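Local coordinates for protein arsenic responsive repressor ArsR (Corynebacterium glutamicum ATCC 13032, PDB 6J0E) that probably binds operator DNA as a dimeric ArsR-family repressor and releases it when trivalent arsenic binds, switching on arsenic-responsive genes, at residues I7-P12 / V111-S116; P41-I46 / S75-K80; G85-V90 / H98-E103. All coordinates share one frame; numbering follows the deposited sequence. Where two conformers were deposited one is given.

Contact 1 of 3, residues I7-P12 / V111-S116; sequences IQLANP and VLQIGS
Leu9 leads the contact between the end of strand 4-8 and the loop after helix 102-111. Its CB points at the other segment and rests on a carbonyl, Leu9 CB lying 3.9 Å from Gly115 O. CG is anti to the carbonyl carbon (chi1 -68°), and the CD1 methyl ends against the amide of Gln113, the two side chains crossing at about a right angle. Leu9 CD1 to Gln113 NE2 is 3.1 Å, tight for a methyl beside nitrogen. In the conformer given, Gln113 NE2 donates an almost straight bond of 2.9 Å to Ser116 O, which lies in the amide plane; NE2 also hydrogen-bonds Cys15 O, and OE1 bonds Leu18 N. The backbone here belongs to a two-stranded antiparallel sheet, 4-8 with 116-125, where Gln8 and Ser116 form a non-hydrogen-bonded pair. Just before it, Gln113 sits at the centre of an inverse gamma turn, and Gly115, with positive phi, brings its carbonyl round to the strand; a bound arsenic lies close to Gly115. Leu9 N donates to Gly115 O at 3.0 Å, nearly straight (166°) but above the carbonyl plane. One residue along, Ser116 CA makes a CA-H...O contact of 3.0 Å with Ile7 O. On the face bearing Gln8 and Ser116, a water accepts from Gln8 NE2 and donates to Ser116 OG, which also bonds Arg109 of the second subunit.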
loop_
_atom_site.group_PDB
_atom_site.type_symbol
_atom_site.label_atom_id
_atom_site.label_comp_id
_atom_site.label_asym_id
_atom_site.label_seq_id
_atom_site.Cartn_x
_atom_site.Cartn_y
_atom_site.Cartn_z
ATOM N N ILE B 7 8.082 7.098 -9.916
ATOM C CA ILE B 7 9.183 8.045 -9.871
ATOM C C ILE B 7 9.715 8.052 -8.450
ATOM O O ILE B 7 8.890 7.933 -7.493
ATOM C CB ILE B 7 8.746 9.447 -10.228
ATOM C CG1 ILE B 7 7.584 10.027 -9.403
ATOM C CG2 ILE B 7 8.377 9.453 -11.724
ATOM C CD1 ILE B 7 7.545 11.558 -9.457
ATOM N N GLN B 8 11.019 8.261 -8.280
ATOM C CA GLN B 8 11.624 8.536 -6.941
ATOM C C GLN B 8 11.438 9.981 -6.540
ATOM O O GLN B 8 11.616 10.939 -7.365
ATOM C CB GLN B 8 13.136 8.218 -6.917
ATOM C CG GLN B 8 13.325 6.782 -7.322
ATOM C CD GLN B 8 12.762 5.839 -6.301
ATOM O OE1 GLN B 8 13.034 5.979 -5.152
ATOM N NE2 GLN B 8 11.951 4.902 -6.728
ATOM N N LEU B 9 11.160 10.240 -5.281
ATOM C CA LEU B 9 10.935 11.554 -4.777
ATOM C C LEU B 9 12.160 12.036 -3.910
ATOM O O LEU B 9 12.169 11.959 -2.643
ATOM C CB LEU B 9 9.632 11.659 -4.030
ATOM C CG LEU B 9 8.398 11.520 -4.887
ATOM C CD1 LEU B 9 7.246 11.336 -3.942
ATOM C CD2 LEU B 9 8.194 12.719 -5.771
ATOM N N ALA B 10 13.161 12.502 -4.635
ATOM C CA ALA B 10 14.476 12.752 -4.081
ATOM C C ALA B 10 14.614 14.036 -3.247
ATOM O O ALA B 10 15.696 14.325 -2.735
ATOM C CB ALA B 10 15.473 12.695 -5.182
ATOM N N ASN B 11 13.582 14.876 -3.152
ATOM C CA ASN B 11 13.605 16.018 -2.284
ATOM C C ASN B 11 13.025 15.496 -0.961
ATOM O O ASN B 11 11.917 14.999 -0.987
ATOM C CB ASN B 11 12.721 17.168 -2.837
ATOM C CG ASN B 11 12.831 18.434 -2.013
ATOM O OD1 ASN B 11 13.352 18.390 -0.909
ATOM N ND2 ASN B 11 12.488 19.611 -2.597
ATOM N N PRO B 12 13.759 15.616 0.174
ATOM C CA PRO B 12 13.177 15.127 1.430
ATOM C C PRO B 12 11.814 15.751 1.832
ATOM O O PRO B 12 11.084 15.158 2.546
ATOM C CB PRO B 12 14.231 15.481 2.491
ATOM C CG PRO B 12 15.516 15.582 1.758
ATOM C CD PRO B 12 15.206 15.900 0.308
ATOM N N VAL B 111 -0.819 6.068 2.423
ATOM C CA VAL B 111 0.004 5.776 3.630
ATOM C C VAL B 111 1.350 5.129 3.224
ATOM O O VAL B 111 2.288 5.178 3.812
ATOM C CB VAL B 111 -0.784 4.790 4.546
ATOM C CG1 VAL B 111 0.002 4.116 5.623
ATOM C CG2 VAL B 111 -1.973 5.505 5.210
ATOM N N LEU B 112 1.298 4.442 2.077
ATOM C CA LEU B 112 2.436 3.702 1.512
ATOM C C LEU B 112 3.224 4.521 0.431
ATOM O O LEU B 112 4.052 3.896 -0.232
ATOM C CB LEU B 112 1.947 2.413 0.835
ATOM C CG LEU B 112 1.237 1.278 1.638
ATOM C CD1 LEU B 112 0.559 0.294 0.650
ATOM C CD2 LEU B 112 2.186 0.527 2.425
ATOM N N GLN B 113 2.988 5.793 0.315
ATOM C CA GLN B 113 3.671 6.648 -0.621
ATOM C C GLN B 113 4.977 7.122 0.096
ATOM O O GLN B 113 5.037 8.186 0.611
ATOM C CB GLN B 113 2.752 7.763 -1.014
ATOM C CG GLN B 113 3.352 8.712 -2.087
ATOM C CD GLN B 113 4.414 9.674 -1.543
ATOM O OE1 GLN B 113 4.118 10.626 -0.694
ATOM N NE2 GLN B 113 5.676 9.486 -2.061
ATOM N N ILE B 114 5.949 6.209 0.123
ATOM C CA ILE B 114 7.171 6.328 0.884
ATOM C C ILE B 114 8.385 6.388 -0.086
ATOM O O ILE B 114 8.868 5.378 -0.533
ATOM C CB ILE B 114 7.348 5.034 1.779
ATOM C CG1 ILE B 114 6.105 4.856 2.659
ATOM C CG2 ILE B 114 8.641 5.200 2.639
ATOM C CD1 ILE B 114 5.952 5.893 3.648
ATOM N N GLY B 115 8.672 7.579 -0.506
ATOM C CA GLY B 115 9.891 7.830 -1.341
ATOM C C GLY B 115 9.638 7.689 -2.843
ATOM O O GLY B 115 10.551 7.904 -3.585
ATOM N N SER B 116 8.428 7.408 -3.263
ATOM C CA SER B 116 8.133 7.203 -4.705
ATOM C C SER B 116 6.629 7.303 -4.826
ATOM O O SER B 116 5.874 7.226 -3.817
ATOM C CB SER B 116 8.666 5.902 -5.252
ATOM O OG SER B 116 8.010 4.658 -4.871
HETATM O O HOH W 1 10.138 2.582 -5.888
#

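Contact 2 of 3, residues P41-I46 / S75-K80; sequences PVRLRI and SHHLKK
The winged helix-turn-helix domain of ArsR-family repressors supplies both partners: helix 41-52 crosses helix 71-83, which by its place after helix 60-67 is probably the DNA-recognition helix. The short segments cross steeply, at -79°, with axes 10.1 Å apart. His77 fills the crossing, its CB directed at helix 41-52 and its CG anti to the carbonyl carbon (chi1 -75°). Three side chains of helix 41-52 meet it. Val42 comes across at about a right angle, its CG1 methyl 3.4 Å from His77 CD2. Ile46 reaches the base of the same side chain, Ile46 CD1 lying 3.6 Å from His77 CB. The third is Arg43, whose chain, extended from CG to NE, crosses the histidine side chain at about a right angle and brings NE to the ring edge. Arg43 NE donates to His77 ND1 at 3.1 Å, a bent bond (143°), with the guanidinium and ring planes steeply inclined. Since ND1 accepts here, this hydrogen bond and the neighbouring positive charge would probably disfavour a doubly protonated ring. Beyond NE, the guanidinium has one face covered by Lys80 CB, Arg43 NH2 sits 3.6 Å from Lys80 CG, and Arg43 NH1 donates a hydrogen bond to Val37 O. Lys80 bends away at its end, leaving its aliphatic root beside the arginine. At the other end of the contact, Ile46 CG2 meets Leu78 CD2 at 4.0 Å. Met67 of helix 60-67 packs on Ile46 and Val60 on Leu78, Ile74 and Met81 of helix 71-83 reach Ile46, and helix 28-38 supplies Val37 to Arg43.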
loop_
_atom_site.group_PDB
_atom_site.type_symbol
_atom_site.label_atom_id
_atom_site.label_comp_id
_atom_site.label_asym_id
_atom_site.label_seq_id
_atom_site.Cartn_x
_atom_site.Cartn_y
_atom_site.Cartn_z
ATOM N N PRO B 41 -3.372 -14.552 2.795
ATOM C CA PRO B 41 -3.370 -14.857 1.353
ATOM C C PRO B 41 -4.683 -15.092 0.660
ATOM O O PRO B 41 -4.871 -14.599 -0.470
ATOM C CB PRO B 41 -2.523 -16.185 1.233
ATOM C CG PRO B 41 -2.174 -16.555 2.619
ATOM C CD PRO B 41 -2.806 -15.650 3.631
ATOM N N VAL B 42 -5.597 -15.799 1.332
ATOM C CA VAL B 42 -6.913 -16.085 0.761
ATOM C C VAL B 42 -7.623 -14.697 0.575
ATOM O O VAL B 42 -8.383 -14.465 -0.383
ATOM C CB VAL B 42 -7.715 -17.111 1.593
ATOM C CG1 VAL B 42 -9.162 -17.262 1.093
ATOM C CG2 VAL B 42 -7.013 -18.423 1.608
ATOM N N ARG B 43 -7.511 -13.806 1.593
ATOM C CA ARG B 43 -8.148 -12.496 1.452
ATOM C C ARG B 43 -7.662 -11.720 0.298
ATOM O O ARG B 43 -8.405 -11.066 -0.409
ATOM C CB ARG B 43 -8.010 -11.593 2.725
ATOM C CG ARG B 43 -8.870 -12.060 3.860
ATOM C CD ARG B 43 -8.631 -11.434 5.169
ATOM N NE ARG B 43 -9.231 -12.291 6.147
ATOM C CZ ARG B 43 -8.861 -12.289 7.426
ATOM N NH1 ARG B 43 -7.774 -11.574 7.834
ATOM N NH2 ARG B 43 -9.549 -13.069 8.260
ATOM N N LEU B 44 -6.394 -11.784 0.068
ATOM C CA LEU B 44 -5.820 -11.067 -1.071
ATOM C C LEU B 44 -6.305 -11.602 -2.383
ATOM O O LEU B 44 -6.547 -10.830 -3.318
ATOM C CB LEU B 44 -4.254 -11.163 -1.048
ATOM C CG LEU B 44 -3.695 -10.268 0.021
ATOM C CD1 LEU B 44 -2.164 -10.229 -0.303
ATOM C CD2 LEU B 44 -4.184 -8.852 0.084
ATOM N N ARG B 45 -6.344 -12.921 -2.480
ATOM C CA ARG B 45 -6.994 -13.575 -3.658
ATOM C C ARG B 45 -8.461 -13.269 -3.889
ATOM O O ARG B 45 -8.858 -13.150 -5.070
ATOM C CB ARG B 45 -6.788 -15.063 -3.638
ATOM C CG ARG B 45 -5.321 -15.417 -3.716
ATOM C CD ARG B 45 -4.969 -16.776 -4.371
ATOM N NE ARG B 45 -5.741 -17.859 -3.791
ATOM C CZ ARG B 45 -5.489 -18.530 -2.675
ATOM N NH1 ARG B 45 -4.498 -18.219 -1.904
ATOM N NH2 ARG B 45 -6.318 -19.511 -2.291
ATOM N N ILE B 46 -9.231 -13.169 -2.844
ATOM C CA ILE B 46 -10.599 -12.740 -2.987
ATOM C C ILE B 46 -10.532 -11.387 -3.592
ATOM O O ILE B 46 -11.259 -11.148 -4.561
ATOM C CB ILE B 46 -11.414 -12.727 -1.706
ATOM C CG1 ILE B 46 -11.462 -14.122 -1.166
ATOM C CG2 ILE B 46 -12.732 -12.035 -1.993
ATOM C CD1 ILE B 46 -12.221 -14.390 0.138
ATOM N N SER B 75 -17.147 -17.212 3.109
ATOM C CA SER B 75 -18.034 -16.370 3.874
ATOM C C SER B 75 -17.297 -15.762 5.090
ATOM O O SER B 75 -17.587 -14.645 5.408
ATOM C CB SER B 75 -19.281 -17.087 4.383
ATOM O OG SER B 75 -20.140 -17.216 3.306
ATOM N N HIS B 76 -16.388 -16.511 5.725
ATOM C CA HIS B 76 -15.680 -15.999 6.924
ATOM C C HIS B 76 -14.834 -14.754 6.472
ATOM O O HIS B 76 -14.789 -13.706 7.111
ATOM C CB HIS B 76 -14.782 -17.073 7.495
ATOM C CG HIS B 76 -13.809 -16.570 8.509
ATOM N ND1 HIS B 76 -14.152 -16.494 9.840
ATOM C CD2 HIS B 76 -12.519 -16.199 8.414
ATOM C CE1 HIS B 76 -13.113 -16.055 10.529
ATOM N NE2 HIS B 76 -12.099 -15.898 9.684
ATOM N N HIS B 77 -14.149 -14.940 5.367
ATOM C CA HIS B 77 -13.181 -13.944 4.830
ATOM C C HIS B 77 -13.962 -12.721 4.388
ATOM O O HIS B 77 -13.523 -11.611 4.628
ATOM C CB HIS B 77 -12.321 -14.503 3.771
ATOM C CG HIS B 77 -11.248 -15.419 4.286
ATOM N ND1 HIS B 77 -10.365 -15.041 5.282
ATOM C CD2 HIS B 77 -10.907 -16.684 3.940
ATOM C CE1 HIS B 77 -9.609 -16.079 5.601
ATOM N NE2 HIS B 77 -9.850 -17.050 4.733
ATOM N N LEU B 78 -15.106 -12.942 3.755
ATOM C CA LEU B 78 -15.874 -11.856 3.302
ATOM C C LEU B 78 -16.385 -11.003 4.481
ATOM O O LEU B 78 -16.452 -9.785 4.363
ATOM C CB LEU B 78 -17.047 -12.264 2.460
ATOM C CG LEU B 78 -16.636 -12.891 1.148
ATOM C CD1 LEU B 78 -17.891 -13.408 0.486
ATOM C CD2 LEU B 78 -16.042 -11.853 0.239
ATOM N N LYS B 79 -16.755 -11.700 5.536
ATOM C CA LYS B 79 -17.306 -11.004 6.699
ATOM C C LYS B 79 -16.102 -10.083 7.281
ATOM O O LYS B 79 -16.328 -8.972 7.647
ATOM C CB LYS B 79 -17.861 -12.039 7.690
ATOM C CG LYS B 79 -18.434 -11.408 8.920
ATOM C CD LYS B 79 -19.434 -12.326 9.519
ATOM C CE LYS B 79 -19.987 -11.674 10.760
ATOM N NZ LYS B 79 -18.946 -11.618 11.756
ATOM N N LYS B 80 -14.901 -10.619 7.421
ATOM C CA LYS B 80 -13.789 -9.875 8.008
ATOM C C LYS B 80 -13.449 -8.671 7.098
ATOM O O LYS B 80 -13.282 -7.606 7.599
ATOM C CB LYS B 80 -12.590 -10.795 8.176
ATOM C CG LYS B 80 -12.866 -11.916 9.209
ATOM C CD LYS B 80 -13.062 -11.407 10.634
ATOM C CE LYS B 80 -13.108 -12.664 11.594
ATOM N NZ LYS B 80 -13.447 -12.057 12.897
#

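Contact 3 of 3, residues G85-V90 / H98-E103; sequences GFLDRV and HRVRPE
Asp88 lies between two arginines, and both of its oxygens are engaged. Arg99 grips it side-on: Arg99 NE reaches Asp88 OD1 at 2.7 Å and Arg99 NH2 reaches Asp88 OD2 at 3.2 Å, both on syn lone pairs, with the two flat groups only 22° apart. Arg101 comes from above the carboxylate plane, its guanidinium turned 88° to it, and Arg101 NH1 meets Asp88 OD2 at 2.7 Å. Val90 CG1 covers a face of the Arg99 guanidinium, 3.1 Å from Arg99 NE, while Glu103 OE1 binds Arg101 NH2. They stand on the hairpin of strands 87-92 and 95-100, the wing of the winged-helix fold. Asp88 and Arg99 are a hydrogen-bonded pair of it, their backbones linked twice, and Arg101 N donates to Phe86 O at 2.9 Å, almost straight. On the face of Arg89 and His98, Arg89 CG packs 3.5 Å from His98 NE2, and a water lies 2.5 Å from that nitrogen. Inward, Leu87 meets helix 71-83 and Phe86 helix 28-38, and the side chain of Val100 lies about 6 Å from a bound arsenic. With OD2 taking two donors and charges alternating across the network, Asp88 is probably ionised, its negative charge shared between both arginines.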
loop_
_atom_site.group_PDB
_atom_site.type_symbol
_atom_site.label_atom_id
_atom_site.label_comp_id
_atom_site.label_asym_id
_atom_site.label_seq_id
_atom_site.Cartn_x
_atom_site.Cartn_y
_atom_site.Cartn_z
ATOM N N GLY B 85 -14.174 -2.691 6.176
ATOM C CA GLY B 85 -14.558 -1.623 5.275
ATOM C C GLY B 85 -13.993 -1.774 3.840
ATOM O O GLY B 85 -14.148 -0.854 3.004
ATOM N N PHE B 86 -13.241 -2.878 3.541
ATOM C CA PHE B 86 -12.796 -3.119 2.210
ATOM C C PHE B 86 -13.898 -3.418 1.181
ATOM O O PHE B 86 -13.706 -3.236 -0.021
ATOM C CB PHE B 86 -11.753 -4.238 2.139
ATOM C CG PHE B 86 -10.456 -3.910 2.908
ATOM C CD1 PHE B 86 -9.753 -2.779 2.540
ATOM C CD2 PHE B 86 -10.011 -4.690 3.933
ATOM C CE1 PHE B 86 -8.590 -2.428 3.252
ATOM C CE2 PHE B 86 -8.852 -4.329 4.656
ATOM C CZ PHE B 86 -8.147 -3.275 4.263
ATOM N N LEU B 87 -14.966 -4.021 1.755
ATOM C CA LEU B 87 -16.136 -4.511 0.907
ATOM C C LEU B 87 -17.382 -3.991 1.545
ATOM O O LEU B 87 -17.398 -3.679 2.712
ATOM C CB LEU B 87 -16.311 -6.018 0.876
ATOM C CG LEU B 87 -15.050 -6.779 0.492
ATOM C CD1 LEU B 87 -15.293 -8.268 0.729
ATOM C CD2 LEU B 87 -14.500 -6.526 -0.893
ATOM N N ASP B 88 -18.433 -3.979 0.766
ATOM C CA ASP B 88 -19.735 -3.852 1.489
ATOM C C ASP B 88 -20.692 -4.680 0.691
ATOM O O ASP B 88 -20.299 -5.311 -0.270
ATOM C CB ASP B 88 -20.237 -2.433 1.666
ATOM C CG ASP B 88 -20.478 -1.731 0.402
ATOM O OD1 ASP B 88 -20.414 -2.275 -0.681
ATOM O OD2 ASP B 88 -20.826 -0.538 0.512
ATOM N N ARG B 89 -21.893 -4.753 1.227
ATOM C CA ARG B 89 -22.836 -5.688 0.688
ATOM C C ARG B 89 -23.866 -4.878 -0.133
ATOM O O ARG B 89 -24.327 -3.806 0.288
ATOM C CB ARG B 89 -23.476 -6.450 1.827
ATOM C CG ARG B 89 -22.590 -7.390 2.605
ATOM C CD ARG B 89 -22.985 -7.478 4.073
ATOM N NE ARG B 89 -24.331 -8.063 4.241
ATOM C CZ ARG B 89 -24.615 -9.377 4.340
ATOM N NH1 ARG B 89 -23.686 -10.304 4.267
ATOM N NH2 ARG B 89 -25.880 -9.780 4.443
ATOM N N VAL B 90 -24.278 -5.446 -1.228
ATOM C CA VAL B 90 -25.351 -4.800 -2.043
ATOM C C VAL B 90 -26.353 -5.912 -2.474
ATOM O O VAL B 90 -25.985 -7.032 -2.728
ATOM C CB VAL B 90 -24.802 -3.983 -3.196
ATOM C CG1 VAL B 90 -23.912 -2.829 -2.650
ATOM C CG2 VAL B 90 -24.082 -4.896 -4.133
ATOM N N HIS B 98 -21.245 -9.070 -2.787
ATOM C CA HIS B 98 -20.196 -8.254 -2.156
ATOM C C HIS B 98 -19.455 -7.467 -3.179
ATOM O O HIS B 98 -19.168 -7.972 -4.255
ATOM C CB HIS B 98 -19.270 -9.247 -1.499
ATOM C CG HIS B 98 -19.733 -9.613 -0.154
ATOM N ND1 HIS B 98 -20.563 -10.633 0.055
ATOM C CD2 HIS B 98 -19.486 -9.066 1.067
ATOM C CE1 HIS B 98 -20.839 -10.752 1.336
ATOM N NE2 HIS B 98 -20.123 -9.857 1.998
ATOM N N ARG B 99 -19.177 -6.186 -2.887
ATOM C CA ARG B 99 -18.418 -5.395 -3.829
ATOM C C ARG B 99 -17.307 -4.649 -3.079
ATOM O O ARG B 99 -17.469 -4.108 -1.966
ATOM C CB ARG B 99 -19.239 -4.394 -4.601
ATOM C CG ARG B 99 -20.127 -3.638 -3.702
ATOM C CD ARG B 99 -20.471 -2.230 -4.311
ATOM N NE ARG B 99 -21.105 -1.517 -3.214
ATOM C CZ ARG B 99 -21.827 -0.417 -3.304
ATOM N NH1 ARG B 99 -22.024 0.166 -4.464
ATOM N NH2 ARG B 99 -22.367 0.055 -2.200
ATOM N N VAL B 100 -16.201 -4.607 -3.746
ATOM C CA VAL B 100 -15.090 -3.833 -3.252
ATOM C C VAL B 100 -15.435 -2.332 -3.162
ATOM O O VAL B 100 -16.144 -1.715 -3.968
ATOM C CB VAL B 100 -13.841 -4.103 -4.045
ATOM C CG1 VAL B 100 -13.881 -3.429 -5.337
ATOM C CG2 VAL B 100 -12.653 -3.631 -3.199
ATOM N N ARG B 101 -14.986 -1.753 -2.094
ATOM C CA ARG B 101 -15.035 -0.294 -1.886
ATOM C C ARG B 101 -13.604 0.295 -2.177
ATOM O O ARG B 101 -12.610 -0.052 -1.572
ATOM C CB ARG B 101 -15.479 -0.031 -0.458
ATOM C CG ARG B 101 -16.932 -0.395 -0.087
ATOM C CD ARG B 101 -18.025 0.323 -0.864
ATOM N NE ARG B 101 -18.043 1.775 -0.607
ATOM C CZ ARG B 101 -19.110 2.541 -0.433
ATOM N NH1 ARG B 101 -20.292 1.971 -0.328
ATOM N NH2 ARG B 101 -18.960 3.875 -0.273
ATOM N N PRO B 102 -13.458 1.202 -3.115
ATOM C CA PRO B 102 -12.211 1.860 -3.499
ATOM C C PRO B 102 -11.596 2.794 -2.485
ATOM O O PRO B 102 -10.372 3.002 -2.514
ATOM C CB PRO B 102 -12.543 2.614 -4.746
ATOM C CG PRO B 102 -13.959 2.439 -5.012
ATOM C CD PRO B 102 -14.599 1.581 -4.004
ATOM N N GLU B 103 -12.435 3.415 -1.685
ATOM C CA GLU B 103 -11.995 4.374 -0.640
ATOM C C GLU B 103 -10.827 3.988 0.235
ATOM O O GLU B 103 -9.835 4.732 0.240
ATOM C CB GLU B 103 -13.211 4.786 0.245
ATOM C CG GLU B 103 -14.249 5.536 -0.546
ATOM C CD GLU B 103 -15.380 4.610 -1.007
ATOM O OE1 GLU B 103 -16.499 5.063 -1.246
ATOM O OE2 GLU B 103 -15.132 3.414 -1.109
HETATM O O HOH W 2 -12.679 0.334 1.172
HETATM O O HOH W 3 -20.249 -10.179 4.473
#

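Contacts 2 and 3 belong to the same winged domain and touch, Leu78 packing on Leu87 and His98; their centres lie 12 Å apart. Contact 1 lies on the far side of the chain's centre, its centre about 30 Å from that of contact 2 and about 28 Å from that of contact 3, and closes, between the terminal regions, a loop that holds both. None is wholly buried. Contact 2 combines aliphatic packing with one arginine-histidine bond, contact 3 sets a charged network on one face of its hairpin and apolar residues inward, and contact 1 combines one backbone hydrogen bond with a leucine against a glutamine amide. Contacts 1 and 3 also meet across the dimer, Val100 packing on Ile114 of the second subunit.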